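Pyruvate kinase (Toxoplasma gondii, PDB 3GG8) catalyses the last step of glycolysis, transferring the phosphate of phosphoenolpyruvate to ADP to give pyruvate and ATP. Local coordinates at residues 380-384 / 399-403. Residues are numbered along the deposited sequence; the frame is centred on the assembly and turned at random.
Sequences YRAMC and RAAVE
Tyr380 and Cys384 of helix 376-384 face Arg399, Val402 and Glu403 of helix 393-407, with the two short helical segments nearly antiparallel at 156° and their axes 12.0 Å apart at closest approach. At this spacing the helices meet through side chains, and Tyr380 contributes the most buried surface. Its CG is anti to the backbone N (chi1 173°), which sends the ring across to the second helix. Tyr380 OH donates a hydrogen bond to Glu403 OE2 at 2.6 Å. That oxygen lies at the ring edge, in the ring plane, while the carboxylate is turned 78° from the ring. Arg399 crowds the hydroxyl in the model, so the hydroxyl position is doubtful. Nearer the Tyr380 backbone, Tyr380 CD1 packs against Val402 CG1 at 3.7 Å. Cys384 SG lies 3.5 Å off the plane of the Tyr380 ring, nearer its margin than its centre. Cys384 SG also covers a face of the Arg399 guanidinium, 3.8 Å from Arg399 NE. The Arg399 chain is extended to CD, then bends, turning NE toward the sulfur. Arg399 NH1 is hydrogen-bonded to Tyr429 OH, and the Tyr429 ring meets that of Tyr380. Helix 393-407 belongs to the alpha/beta domain of pyruvate kinase: Ala400 and Ala401 pack on strand 502-509, and Arg399 touches Cys407 of a second subunit. Glu403 OE1 comes close to Glu403 OE2 of that subunit. Two carboxylates so near each other would probably raise the affinity of one for a proton, and the phenol hydrogen bond may ease the charge at this interface.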
ATOM      1  N   TYR C 380       2.816   0.501 -13.472  1.00 41.65           N
ATOM      2  CA  TYR C 380       3.932  -0.279 -12.953  1.00 41.42           C
ATOM      3  C   TYR C 380       3.551  -1.092 -11.705  1.00 41.25           C
ATOM      4  O   TYR C 380       3.870  -2.280 -11.616  1.00 41.12           O
ATOM      5  CB  TYR C 380       5.151   0.607 -12.662  1.00 41.29           C
ATOM      6  CG  TYR C 380       6.244  -0.162 -11.965  1.00 41.39           C
ATOM      7  CD1 TYR C 380       7.090  -1.005 -12.684  1.00 41.89           C
ATOM      8  CD2 TYR C 380       6.405  -0.089 -10.582  1.00 41.32           C
ATOM      9  CE1 TYR C 380       8.082  -1.737 -12.046  1.00 41.26           C
ATOM     10  CE2 TYR C 380       7.393  -0.816  -9.939  1.00 41.09           C
ATOM     11  CZ  TYR C 380       8.224  -1.636 -10.683  1.00 41.09           C
ATOM     12  OH  TYR C 380       9.206  -2.359 -10.063  1.00 41.60           O
ATOM     13  N   ARG C 381       2.878  -0.446 -10.751  1.00 41.09           N
ATOM     14  CA  ARG C 381       2.450  -1.109  -9.517  1.00 41.05           C
ATOM     15  C   ARG C 381       1.295  -2.091  -9.747  1.00 40.88           C
ATOM     16  O   ARG C 381       1.132  -3.045  -8.983  1.00 40.95           O
ATOM     17  CB  ARG C 381       2.094  -0.081  -8.434  1.00 41.06           C
ATOM     18  N   ALA C 382       0.509  -1.855 -10.798  1.00 40.79           N
ATOM     19  CA  ALA C 382      -0.554  -2.781 -11.218  1.00 40.68           C
ATOM     20  C   ALA C 382       0.014  -4.093 -11.763  1.00 40.66           C
ATOM     21  O   ALA C 382      -0.569  -5.159 -11.555  1.00 40.63           O
ATOM     22  CB  ALA C 382      -1.459  -2.131 -12.250  1.00 40.53           C
ATOM     23  N   MET C 383       1.149  -4.002 -12.457  1.00 40.61           N
ATOM     24  CA  MET C 383       1.874  -5.174 -12.958  1.00 40.45           C
ATOM     25  C   MET C 383       2.614  -5.936 -11.848  1.00 40.29           C
ATOM     26  O   MET C 383       2.807  -7.150 -11.948  1.00 40.27           O
ATOM     27  CB  MET C 383       2.858  -4.756 -14.053  1.00 40.58           C
ATOM     28  CG  MET C 383       3.247  -5.876 -15.014  1.00 40.86           C
ATOM     29  SD  MET C 383       1.874  -6.563 -15.966  1.00 41.95           S
ATOM     30  CE  MET C 383       1.292  -5.144 -16.905  1.00 39.30           C
ATOM     31  N   CYS C 384       3.031  -5.220 -10.804  1.00 40.08           N
ATOM     32  CA  CYS C 384       3.700  -5.831  -9.652  1.00 39.93           C
ATOM     33  C   CYS C 384       2.731  -6.639  -8.785  1.00 39.92           C
ATOM     34  O   CYS C 384       3.117  -7.645  -8.180  1.00 39.90           O
ATOM     35  CB  CYS C 384       4.405  -4.765  -8.809  1.00 39.97           C
ATOM     36  SG  CYS C 384       5.930  -4.131  -9.536  1.00 39.33           S
ATOM     37  N   ARG C 399      12.234  -5.224 -13.814  1.00 34.38           N
ATOM     38  CA  ARG C 399      11.507  -4.489 -12.805  1.00 34.98           C
ATOM     39  C   ARG C 399      12.378  -3.487 -12.006  1.00 35.03           C
ATOM     40  O   ARG C 399      11.970  -2.344 -11.782  1.00 35.13           O
ATOM     41  CB  ARG C 399      10.855  -5.511 -11.877  1.00 35.10           C
ATOM     42  CG  ARG C 399       9.979  -4.947 -10.805  1.00 36.97           C
ATOM     43  CD  ARG C 399       9.367  -6.060  -9.961  1.00 39.57           C
ATOM     44  NE  ARG C 399       8.350  -6.832 -10.688  1.00 40.38           N
ATOM     45  CZ  ARG C 399       7.584  -7.778 -10.138  1.00 41.15           C
ATOM     46  NH1 ARG C 399       6.680  -8.421 -10.872  1.00 41.84           N
ATOM     47  NH2 ARG C 399       7.720  -8.091  -8.855  1.00 39.30           N
ATOM     48  N   ALA C 400      13.562  -3.910 -11.567  1.00 35.13           N
ATOM     49  CA  ALA C 400      14.467  -3.017 -10.834  1.00 34.98           C
ATOM     50  C   ALA C 400      14.910  -1.848 -11.720  1.00 35.02           C
ATOM     51  O   ALA C 400      15.049  -0.712 -11.246  1.00 34.92           O
ATOM     52  CB  ALA C 400      15.677  -3.783 -10.317  1.00 35.00           C
ATOM     53  N   ALA C 401      15.118  -2.150 -13.002  1.00 34.49           N
ATOM     54  CA  ALA C 401      15.521  -1.177 -14.015  1.00 34.77           C
ATOM     55  C   ALA C 401      14.497  -0.049 -14.180  1.00 34.74           C
ATOM     56  O   ALA C 401      14.847   1.125 -14.130  1.00 34.52           O
ATOM     57  CB  ALA C 401      15.754  -1.878 -15.322  1.00 34.57           C
ATOM     58  N   VAL C 402      13.229  -0.421 -14.353  1.00 34.95           N
ATOM     59  CA  VAL C 402      12.125   0.533 -14.453  1.00 34.34           C
ATOM     60  C   VAL C 402      12.041   1.425 -13.191  1.00 34.79           C
ATOM     61  O   VAL C 402      12.018   2.658 -13.293  1.00 34.26           O
ATOM     62  CB  VAL C 402      10.799  -0.213 -14.727  1.00 34.54           C
ATOM     63  CG1 VAL C 402       9.623   0.753 -14.780  1.00 33.73           C
ATOM     64  CG2 VAL C 402      10.908  -1.028 -16.021  1.00 32.97           C
ATOM     65  N   GLU C 403      12.026   0.789 -12.019  1.00 34.95           N
ATOM     66  CA  GLU C 403      12.104   1.463 -10.720  1.00 35.57           C
ATOM     67  C   GLU C 403      13.270   2.426 -10.589  1.00 34.65           C
ATOM     68  O   GLU C 403      13.100   3.552 -10.133  1.00 34.65           O
ATOM     69  CB  GLU C 403      12.251   0.438  -9.596  1.00 35.73           C
ATOM     70  CG  GLU C 403      10.986  -0.251  -9.164  1.00 37.26           C
ATOM     71  CD  GLU C 403      11.219  -1.270  -8.044  1.00 38.08           C
ATOM     72  OE1 GLU C 403      12.335  -1.298  -7.463  1.00 40.66           O
ATOM     73  OE2 GLU C 403      10.273  -2.042  -7.739  1.00 42.19           O
TER